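Xylosidase (Xanthomonas axonopodis pv. citri, PDB 6XN2) probably hydrolyses beta-1,4-linked xylo-oligosaccharides as a family 43 glycoside hydrolase, releasing xylose from chains such as xylotriose. Local coordinates at residues Arg279-Thr284 and Gln295-Ala300; Tyr268-Ser273 and Gly290-Gln295; Gln316-Phe321 and Leu342-Asp347. All blocks are in the same frame, centred on the assembly; numbering follows the deposited sequence.

Contact 1: Arg279-Thr284 and Gln295-Ala300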
loop_
_atom_site.group_PDB
_atom_site.type_symbol
_atom_site.label_atom_id
_atom_site.label_comp_id
_atom_site.label_asym_id
_atom_site.label_seq_id
_atom_site.Cartn_x
_atom_site.Cartn_y
_atom_site.Cartn_z
ATOM N N ARG A 279 -7.350 -10.546 2.932
ATOM C CA ARG A 279 -8.050 -9.414 3.428
ATOM C C ARG A 279 -7.220 -8.221 3.725
ATOM O O ARG A 279 -6.060 -8.310 3.855
ATOM C CB ARG A 279 -8.724 -9.703 4.733
ATOM C CG ARG A 279 -8.997 -11.132 5.030
ATOM C CD ARG A 279 -8.994 -11.258 6.525
ATOM N NE ARG A 279 -9.087 -12.611 6.924
ATOM C CZ ARG A 279 -9.366 -13.016 8.137
ATOM N NH1 ARG A 279 -9.575 -12.163 9.107
ATOM N NH2 ARG A 279 -9.438 -14.309 8.364
ATOM N N ILE A 280 -7.894 -7.098 3.814
ATOM C CA ILE A 280 -7.275 -5.922 4.288
ATOM C C ILE A 280 -7.791 -5.859 5.707
ATOM O O ILE A 280 -8.951 -5.818 5.924
ATOM C CB ILE A 280 -7.655 -4.633 3.582
ATOM C CG1 ILE A 280 -7.322 -4.702 2.116
ATOM C CG2 ILE A 280 -6.864 -3.507 4.181
ATOM C CD1 ILE A 280 -5.884 -4.920 1.829
ATOM N N CYS A 281 -6.901 -5.932 6.666
ATOM C CA CYS A 281 -7.255 -5.839 8.068
ATOM C C CYS A 281 -6.793 -4.518 8.648
ATOM O O CYS A 281 -6.060 -3.868 8.053
ATOM C CB CYS A 281 -6.595 -6.952 8.835
ATOM S SG CYS A 281 -7.347 -8.552 8.582
ATOM N N TYR A 282 -7.269 -4.115 9.796
ATOM C CA TYR A 282 -6.766 -2.897 10.399
ATOM C C TYR A 282 -6.612 -3.047 11.903
ATOM O O TYR A 282 -7.212 -3.924 12.533
ATOM C CB TYR A 282 -7.662 -1.692 10.056
ATOM C CG TYR A 282 -8.964 -1.610 10.822
ATOM C CD1 TYR A 282 -10.013 -2.480 10.542
ATOM C CD2 TYR A 282 -9.155 -0.647 11.804
ATOM C CE1 TYR A 282 -11.208 -2.404 11.235
ATOM C CE2 TYR A 282 -10.344 -0.565 12.504
ATOM C CZ TYR A 282 -11.368 -1.441 12.213
ATOM O OH TYR A 282 -12.557 -1.371 12.906
ATOM N N ALA A 283 -5.758 -2.190 12.447
ATOM C CA ALA A 283 -5.454 -2.140 13.869
ATOM C C ALA A 283 -5.280 -0.681 14.270
ATOM O O ALA A 283 -5.008 0.167 13.422
ATOM C CB ALA A 283 -4.199 -2.938 14.182
ATOM N N THR A 284 -5.441 -0.405 15.555
ATOM C CA THR A 284 -5.344 0.999 16.005
ATOM C C THR A 284 -4.316 1.216 17.116
ATOM O O THR A 284 -4.035 0.302 17.815
ATOM C CB THR A 284 -6.697 1.553 16.424
ATOM O OG1 THR A 284 -7.194 0.663 17.406
ATOM C CG2 THR A 284 -7.678 1.620 15.285
ATOM N N GLN A 295 -8.190 -4.814 15.097
ATOM C CA GLN A 295 -9.607 -4.503 15.216
ATOM C C GLN A 295 -10.461 -5.472 14.403
ATOM O O GLN A 295 -11.359 -6.104 14.943
ATOM C CB GLN A 295 -9.880 -3.066 14.781
ATOM C CG GLN A 295 -9.203 -2.015 15.650
ATOM C CD GLN A 295 -9.658 -2.075 17.093
ATOM O OE1 GLN A 295 -10.855 -2.083 17.377
ATOM N NE2 GLN A 295 -8.703 -2.122 18.016
ATOM N N GLY A 296 -10.177 -5.605 13.110
ATOM C CA GLY A 296 -10.955 -6.502 12.273
ATOM C C GLY A 296 -10.631 -6.410 10.796
ATOM O O GLY A 296 -9.603 -5.842 10.413
ATOM N N VAL A 297 -11.498 -6.942 9.955
ATOM C CA VAL A 297 -11.349 -6.949 8.526
ATOM C C VAL A 297 -11.979 -5.717 7.929
ATOM O O VAL A 297 -13.087 -5.400 8.197
ATOM C CB VAL A 297 -12.023 -8.176 7.914
ATOM C CG1 VAL A 297 -11.949 -8.164 6.429
ATOM C CG2 VAL A 297 -11.442 -9.450 8.453
ATOM N N LEU A 298 -11.240 -5.067 7.069
ATOM C CA LEU A 298 -11.662 -3.825 6.459
ATOM C C LEU A 298 -12.158 -4.068 5.028
ATOM O O LEU A 298 -13.138 -3.468 4.583
ATOM C CB LEU A 298 -10.490 -2.845 6.495
ATOM C CG LEU A 298 -10.663 -1.399 6.085
ATOM C CD1 LEU A 298 -9.734 -0.578 6.952
ATOM C CD2 LEU A 298 -10.310 -1.240 4.626
ATOM N N LEU A 299 -11.520 -4.986 4.351
ATOM C CA LEU A 299 -11.922 -5.355 3.034
ATOM C C LEU A 299 -11.954 -6.853 2.923
ATOM O O LEU A 299 -10.997 -7.488 3.164
ATOM C CB LEU A 299 -10.998 -4.776 1.966
ATOM C CG LEU A 299 -11.308 -5.024 0.492
ATOM C CD1 LEU A 299 -12.609 -4.407 0.050
ATOM C CD2 LEU A 299 -10.198 -4.555 -0.415
ATOM N N ALA A 300 -13.017 -7.385 2.359
ATOM C CA ALA A 300 -13.107 -8.801 2.095
ATOM C C ALA A 300 -12.321 -9.159 0.843
ATOM O O ALA A 300 -11.902 -8.329 0.094
ATOM C CB ALA A 300 -14.540 -9.219 1.940
#
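Tyr282 and Ile280 hold the 295-300 segment in an antiparallel beta hairpin whose second strand carries two classic beta bulges. The hairpin is part of one blade of the five-bladed beta-propeller characteristic of family 43. In the first bulge Gln295 and Gly296 both face Tyr282. Tyr282 O takes a bond from Gln295 N at 2.9 Å and a weak one from Gly296 N. Tyr282 N in turn donates to Gly296 O. In the second bulge Leu298 and Leu299 both face Ile280. Ile280 O accepts from Leu298 N at 2.7 Å, in the carbonyl plane, and from Leu299 N at 3.1 Å, tilted 15° from that plane. Ile280 N donates to Leu299 O. Both polar backbone atoms of Ile280 and of Tyr282 are thus satisfied across the hairpin. Thr352 OG1 bonds to Val297 O, and Tyr282 OH is bonded to Ile350 N.

The side chains add apolar cover. Gln295 CB lies over one face of the Tyr282 ring, 3.6 Å from its centroid, in a CH-pi contact. Tyr282 CG stands between the backbone N and the carbonyl carbon (chi1 76°), which turns a ring face to Gln295 CB. Leu298 CD1 packs on Tyr282 CB, and Ile280 CG1 lies against Leu299 CB. On the face of Cys281 and Val297, the Arg279 chain, extended from CG to NE, crosses Val297 at about a right angle, with NH1 3.4 Å from Val297 CG2. The Gln295 amide turns back to its own strand, where NE2 donates to Thr293 O. Thr284 OG1 lies 3.2 Å from Gln295 NE2, but the angle is too poor for a hydrogen bond.

Contact 2: Tyr268-Ser273 and Gly290-Gln295; sequences YYLSYS and GPFTYQ
Leu270 and Phe292 join two strands of one propeller blade that are not direct neighbours. Strand 280-285 runs between them in the sheet. The short segments 268-273 and 292-295 cross at -62°, with their axes 8.0 Å apart, so the contact is made mostly by side chains.

The main interaction is CH-pi. Leu270 CB sits over one face of the Phe292 ring, 3.6 Å from its centroid and 17° off the ring normal. It is displaced toward the CD2-CE2 rim. Leu270 CG is anti to the backbone N (chi1 169°), and this brings CD2 to the same side of the ring, near its rim, 3.9 Å from Phe292 CD1.

Apolar and edge contacts extend the patch. Tyr268 CB packs 3.8 Å from Phe292 CE2, while Tyr268 O lies at the edge of the ring, near its plane. Val236 of strand 234-239 touches both Leu270 and Phe292.

The polar ends have partners outside these strands. Tyr268 OH is bonded to Asp176 and Tyr272 OH to Arg253 O. Arg253 also makes a cation-pi contact with Tyr294. Tyr272 and Tyr294 cross at about a right angle, and Tyr272 OH meets the edge of the Tyr294 ring, 3.7 Å from CD1.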
loop_
_atom_site.group_PDB
_atom_site.type_symbol
_atom_site.label_atom_id
_atom_site.label_comp_id
_atom_site.label_asym_id
_atom_site.label_seq_id
_atom_site.Cartn_x
_atom_site.Cartn_y
_atom_site.Cartn_z
ATOM N N TYR A 268 -4.396 6.416 15.511
ATOM C CA TYR A 268 -3.746 5.985 14.282
ATOM C C TYR A 268 -4.329 4.653 13.854
ATOM O O TYR A 268 -4.472 3.748 14.673
ATOM C CB TYR A 268 -2.235 5.872 14.473
ATOM C CG TYR A 268 -1.578 7.206 14.748
ATOM C CD1 TYR A 268 -1.461 7.691 16.043
ATOM C CD2 TYR A 268 -1.087 7.986 13.706
ATOM C CE1 TYR A 268 -0.871 8.924 16.296
ATOM C CE2 TYR A 268 -0.486 9.216 13.950
ATOM C CZ TYR A 268 -0.382 9.675 15.248
ATOM O OH TYR A 268 0.209 10.898 15.488
ATOM N N TYR A 269 -4.675 4.543 12.578
ATOM C CA TYR A 269 -5.217 3.312 12.025
ATOM C C TYR A 269 -4.195 2.686 11.093
ATOM O O TYR A 269 -3.888 3.255 10.051
ATOM C CB TYR A 269 -6.516 3.575 11.249
ATOM C CG TYR A 269 -7.717 3.961 12.082
ATOM C CD1 TYR A 269 -7.801 5.212 12.684
ATOM C CD2 TYR A 269 -8.791 3.091 12.230
ATOM C CE1 TYR A 269 -8.908 5.573 13.439
ATOM C CE2 TYR A 269 -9.902 3.443 12.978
ATOM C CZ TYR A 269 -9.956 4.682 13.581
ATOM O OH TYR A 269 -11.058 5.037 14.329
ATOM N N LEU A 270 -3.649 1.541 11.483
ATOM C CA LEU A 270 -2.773 0.776 10.606
ATOM C C LEU A 270 -3.597 -0.268 9.876
ATOM O O LEU A 270 -4.233 -1.096 10.514
ATOM C CB LEU A 270 -1.657 0.090 11.401
ATOM C CG LEU A 270 -0.855 -0.940 10.608
ATOM C CD1 LEU A 270 -0.031 -0.216 9.550
ATOM C CD2 LEU A 270 0.034 -1.759 11.528
ATOM N N SER A 271 -3.593 -0.233 8.547
ATOM C CA SER A 271 -4.286 -1.257 7.771
ATOM C C SER A 271 -3.306 -1.910 6.800
ATOM O O SER A 271 -2.290 -1.314 6.436
ATOM C CB SER A 271 -5.506 -0.671 7.042
ATOM O OG SER A 271 -5.198 0.527 6.336
ATOM N N TYR A 272 -3.587 -3.149 6.442
ATOM C CA TYR A 272 -2.693 -3.944 5.662
ATOM C C TYR A 272 -3.304 -5.193 5.063
ATOM O O TYR A 272 -4.330 -5.610 5.453
ATOM C CB TYR A 272 -1.594 -4.439 6.599
ATOM C CG TYR A 272 -2.105 -5.152 7.810
ATOM C CD1 TYR A 272 -2.323 -6.505 7.795
ATOM C CD2 TYR A 272 -2.372 -4.487 8.945
ATOM C CE1 TYR A 272 -2.794 -7.161 8.874
ATOM C CE2 TYR A 272 -2.843 -5.133 10.041
ATOM C CZ TYR A 272 -3.052 -6.484 9.998
ATOM O OH TYR A 272 -3.514 -7.124 11.076
ATOM N N SER A 273 -2.597 -5.804 4.147
ATOM C CA SER A 273 -3.036 -7.012 3.514
ATOM C C SER A 273 -2.558 -8.216 4.302
ATOM O O SER A 273 -1.514 -8.178 4.850
ATOM C CB SER A 273 -2.483 -7.062 2.130
ATOM O OG SER A 273 -2.519 -8.342 1.603
ATOM N N GLY A 290 2.972 2.578 17.036
ATOM C CA GLY A 290 2.284 1.462 17.658
ATOM C C GLY A 290 2.671 1.344 19.121
ATOM O O GLY A 290 3.182 2.313 19.696
ATOM N N PRO A 291 2.443 0.167 19.733
ATOM C CA PRO A 291 1.836 -1.020 19.112
ATOM C C PRO A 291 0.371 -0.825 18.733
ATOM O O PRO A 291 -0.355 -0.092 19.413
ATOM C CB PRO A 291 1.977 -2.102 20.196
ATOM C CG PRO A 291 2.102 -1.361 21.463
ATOM C CD PRO A 291 2.842 -0.088 21.127
ATOM N N PHE A 292 -0.034 -1.470 17.642
ATOM C CA PHE A 292 -1.394 -1.393 17.126
ATOM C C PHE A 292 -2.212 -2.602 17.545
ATOM O O PHE A 292 -1.797 -3.738 17.327
ATOM C CB PHE A 292 -1.385 -1.297 15.597
ATOM C CG PHE A 292 -0.873 0.011 15.072
ATOM C CD1 PHE A 292 0.485 0.216 14.894
ATOM C CD2 PHE A 292 -1.752 1.037 14.752
ATOM C CE1 PHE A 292 0.956 1.432 14.413
ATOM C CE2 PHE A 292 -1.289 2.246 14.275
ATOM C CZ PHE A 292 0.064 2.444 14.104
ATOM N N THR A 293 -3.389 -2.351 18.100
ATOM C CA THR A 293 -4.274 -3.473 18.494
ATOM C C THR A 293 -5.228 -3.831 17.354
ATOM O O THR A 293 -5.969 -2.994 16.931
ATOM C CB THR A 293 -5.092 -3.167 19.742
ATOM O OG1 THR A 293 -4.200 -2.882 20.810
ATOM C CG2 THR A 293 -5.976 -4.325 20.123
ATOM N N TYR A 294 -5.197 -5.081 16.932
ATOM C CA TYR A 294 -6.053 -5.583 15.877
ATOM C C TYR A 294 -7.502 -5.283 16.118
ATOM O O TYR A 294 -7.984 -5.472 17.186
ATOM C CB TYR A 294 -5.903 -7.093 15.739
ATOM C CG TYR A 294 -6.779 -7.710 14.673
ATOM C CD1 TYR A 294 -6.390 -7.738 13.382
ATOM C CD2 TYR A 294 -7.990 -8.229 14.977
ATOM C CE1 TYR A 294 -7.165 -8.285 12.415
ATOM C CE2 TYR A 294 -8.783 -8.764 14.017
ATOM C CZ TYR A 294 -8.357 -8.793 12.734
ATOM O OH TYR A 294 -9.124 -9.326 11.779
ATOM N N GLN A 295 -8.190 -4.814 15.097
ATOM C CA GLN A 295 -9.607 -4.503 15.216
ATOM C C GLN A 295 -10.461 -5.472 14.403
ATOM O O GLN A 295 -11.359 -6.104 14.943
ATOM C CB GLN A 295 -9.880 -3.066 14.781
ATOM C CG GLN A 295 -9.203 -2.015 15.650
ATOM C CD GLN A 295 -9.658 -2.075 17.093
ATOM O OE1 GLN A 295 -10.855 -2.083 17.377
ATOM N NE2 GLN A 295 -8.703 -2.122 18.016
#

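Contact 3: Gln316-Phe321 and Leu342-Asp347; sequences QQWYLF and LAHAAD
Leu342 and Trp318 make a backbone link between strand 317-324 and the end of strand 336-342. Leu342 N donates an almost straight bond of 2.8 Å to Trp318 O, arriving 40° out of the carbonyl plane. The same oxygen also accepts from Gln317 NE2, which lies in the carbonyl plane on a lone pair. The Gln317 chain bends at chi2 (65°), bringing its amide back to the next residue's carbonyl. Leu342 O receives a bond from a water, which also accepts from Trp318 N at 2.8 Å. The water thus bridges the two strands where they begin to part. The side chain of Leu342 splits its contacts: CD2 lies 3.9 Å from Trp318 CB, and CD1 4.1 Å from Leu320 CB.

After Ala343, His344 reaches back to the strand. The edge of its imidazole points at the face of the Trp318 five-membered ring. The centroids are 4.5 Å apart and the planes meet at 73°. His344 CE1 stands 3.5 Å above the indole plane, toward its rim. NE2 is hydrogen-bonded to His262 NE2, and the His264 ring stacks on His344. These partners probably fix the rotation of the imidazole.

Past His344 the chain leaves strand 317-324. The T-shaped pair, with the histidines of strand 257-264, packs one sheet against the next, as between adjacent blades of a five-bladed beta-propeller.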
loop_
_atom_site.group_PDB
_atom_site.type_symbol
_atom_site.label_atom_id
_atom_site.label_comp_id
_atom_site.label_asym_id
_atom_site.label_seq_id
_atom_site.Cartn_x
_atom_site.Cartn_y
_atom_site.Cartn_z
ATOM N N GLN A 316 -16.109 15.564 1.873
ATOM C CA GLN A 316 -17.089 14.997 2.794
ATOM C C GLN A 316 -17.053 13.489 2.970
ATOM O O GLN A 316 -17.925 12.925 3.594
ATOM C CB GLN A 316 -18.488 15.383 2.331
ATOM C CG GLN A 316 -18.717 16.884 2.387
ATOM C CD GLN A 316 -20.032 17.345 1.815
ATOM O OE1 GLN A 316 -20.140 17.653 0.661
ATOM N NE2 GLN A 316 -21.019 17.421 2.647
ATOM N N GLN A 317 -16.011 12.842 2.509
ATOM C CA GLN A 317 -16.038 11.379 2.481
ATOM C C GLN A 317 -14.667 10.723 2.625
ATOM O O GLN A 317 -13.714 11.118 1.952
ATOM C CB GLN A 317 -16.682 10.913 1.173
ATOM C CG GLN A 317 -16.839 9.415 1.052
ATOM C CD GLN A 317 -17.798 8.862 2.076
ATOM O OE1 GLN A 317 -18.948 9.294 2.158
ATOM N NE2 GLN A 317 -17.327 7.910 2.876
ATOM N N TRP A 318 -14.569 9.724 3.504
ATOM C CA TRP A 318 -13.418 8.817 3.494
ATOM C C TRP A 318 -13.620 7.784 2.402
ATOM O O TRP A 318 -14.731 7.292 2.200
ATOM C CB TRP A 318 -13.234 8.093 4.828
ATOM C CG TRP A 318 -12.651 8.896 5.929
ATOM C CD1 TRP A 318 -13.333 9.544 6.913
ATOM C CD2 TRP A 318 -11.259 9.108 6.198
ATOM N NE1 TRP A 318 -12.457 10.159 7.768
ATOM C CE2 TRP A 318 -11.176 9.906 7.353
ATOM C CE3 TRP A 318 -10.075 8.703 5.570
ATOM C CZ2 TRP A 318 -9.957 10.317 7.894
ATOM C CZ3 TRP A 318 -8.864 9.114 6.109
ATOM C CH2 TRP A 318 -8.816 9.906 7.260
ATOM N N TYR A 319 -12.554 7.391 1.760
ATOM C CA TYR A 319 -12.658 6.368 0.772
ATOM C C TYR A 319 -11.635 5.290 0.953
ATOM O O TYR A 319 -10.587 5.536 1.441
ATOM C CB TYR A 319 -12.414 6.933 -0.611
ATOM C CG TYR A 319 -13.389 7.926 -1.090
ATOM C CD1 TYR A 319 -14.522 7.547 -1.742
ATOM C CD2 TYR A 319 -13.162 9.246 -0.916
ATOM C CE1 TYR A 319 -15.412 8.466 -2.199
ATOM C CE2 TYR A 319 -14.049 10.185 -1.358
ATOM C CZ TYR A 319 -15.177 9.787 -1.994
ATOM O OH TYR A 319 -16.029 10.722 -2.428
ATOM N N LEU A 320 -12.028 4.082 0.598
ATOM C CA LEU A 320 -11.111 2.967 0.452
ATOM C C LEU A 320 -10.742 2.859 -1.023
ATOM O O LEU A 320 -11.620 2.747 -1.884
ATOM C CB LEU A 320 -11.738 1.655 0.941
ATOM C CG LEU A 320 -10.868 0.419 0.672
ATOM C CD1 LEU A 320 -9.654 0.462 1.570
ATOM C CD2 LEU A 320 -11.614 -0.907 0.829
ATOM N N PHE A 321 -9.451 2.926 -1.318
ATOM C CA PHE A 321 -8.971 2.647 -2.664
ATOM C C PHE A 321 -8.362 1.262 -2.659
ATOM O O PHE A 321 -7.595 0.928 -1.765
ATOM C CB PHE A 321 -7.949 3.686 -3.114
ATOM C CG PHE A 321 -8.535 5.042 -3.342
ATOM C CD1 PHE A 321 -8.842 5.865 -2.272
ATOM C CD2 PHE A 321 -8.786 5.494 -4.628
ATOM C CE1 PHE A 321 -9.388 7.125 -2.480
ATOM C CE2 PHE A 321 -9.330 6.752 -4.841
ATOM C CZ PHE A 321 -9.630 7.561 -3.761
ATOM N N LEU A 342 -15.940 4.748 2.554
ATOM C CA LEU A 342 -15.625 4.100 3.793
ATOM C C LEU A 342 -16.134 4.894 4.958
ATOM O O LEU A 342 -16.108 6.083 4.958
ATOM C CB LEU A 342 -14.123 3.894 3.921
ATOM C CG LEU A 342 -13.487 3.345 5.177
ATOM C CD1 LEU A 342 -12.234 2.613 4.865
ATOM C CD2 LEU A 342 -13.174 4.446 6.143
ATOM N N ALA A 343 -16.599 4.180 5.957
ATOM C CA ALA A 343 -17.144 4.771 7.130
ATOM C C ALA A 343 -16.555 4.363 8.450
ATOM O O ALA A 343 -16.402 3.203 8.707
ATOM C CB ALA A 343 -18.608 4.435 7.176
ATOM N N HIS A 344 -16.297 5.336 9.297
ATOM C CA HIS A 344 -15.872 5.071 10.640
ATOM C C HIS A 344 -17.116 5.189 11.454
ATOM O O HIS A 344 -17.856 6.122 11.309
ATOM C CB HIS A 344 -14.932 6.130 11.158
ATOM C CG HIS A 344 -13.616 6.147 10.486
ATOM N ND1 HIS A 344 -13.369 6.891 9.365
ATOM C CD2 HIS A 344 -12.476 5.497 10.765
ATOM C CE1 HIS A 344 -12.123 6.722 9.000
ATOM N NE2 HIS A 344 -11.568 5.867 9.824
ATOM N N ALA A 345 -17.328 4.273 12.361
ATOM C CA ALA A 345 -18.483 4.361 13.195
ATOM C C ALA A 345 -18.179 5.226 14.398
ATOM O O ALA A 345 -17.066 5.586 14.636
ATOM C CB ALA A 345 -18.905 2.996 13.641
ATOM N N ALA A 346 -19.197 5.537 15.170
ATOM C CA ALA A 346 -19.035 6.357 16.359
ATOM C C ALA A 346 -17.998 5.826 17.330
ATOM O O ALA A 346 -17.355 6.577 18.000
ATOM C CB ALA A 346 -20.359 6.481 17.057
ATOM N N ASP A 347 -17.801 4.522 17.344
ATOM C CA ASP A 347 -16.850 3.907 18.264
ATOM C C ASP A 347 -15.469 3.738 17.626
ATOM O O ASP A 347 -14.607 3.031 18.153
ATOM C CB ASP A 347 -17.385 2.557 18.749
ATOM C CG ASP A 347 -17.473 1.522 17.639
ATOM O OD1 ASP A 347 -17.412 1.900 16.451
ATOM O OD2 ASP A 347 -17.614 0.323 17.960
HETATM O O HOH W 1 -16.355 8.982 5.564
#

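Overall arrangement
Contacts 1 and 2 belong to one sheet, with centres about 8 Å apart. They share Gln295, and strand 292-299 serves both. Ala283 N reaches Leu270 O at 2.7 Å, a probable hydrogen bond. Contact 3 lies on the neighbouring sheet, its centre about 13 Å from that of contact 1. Leu298 CD2 of contact 1 packs 3.6 Å from Leu320 CD1 of contact 3. Tyr269 and His344 meet edge to face between contacts 2 and 3. The xylose pocket includes Glu257, at the start of strand 257-264 in the sheet of contacts 1 and 2, and His308, just before strand 310-314 in the sheet of contact 3. The calcium lies about 9 Å from the side chains of Ile280 and Tyr272.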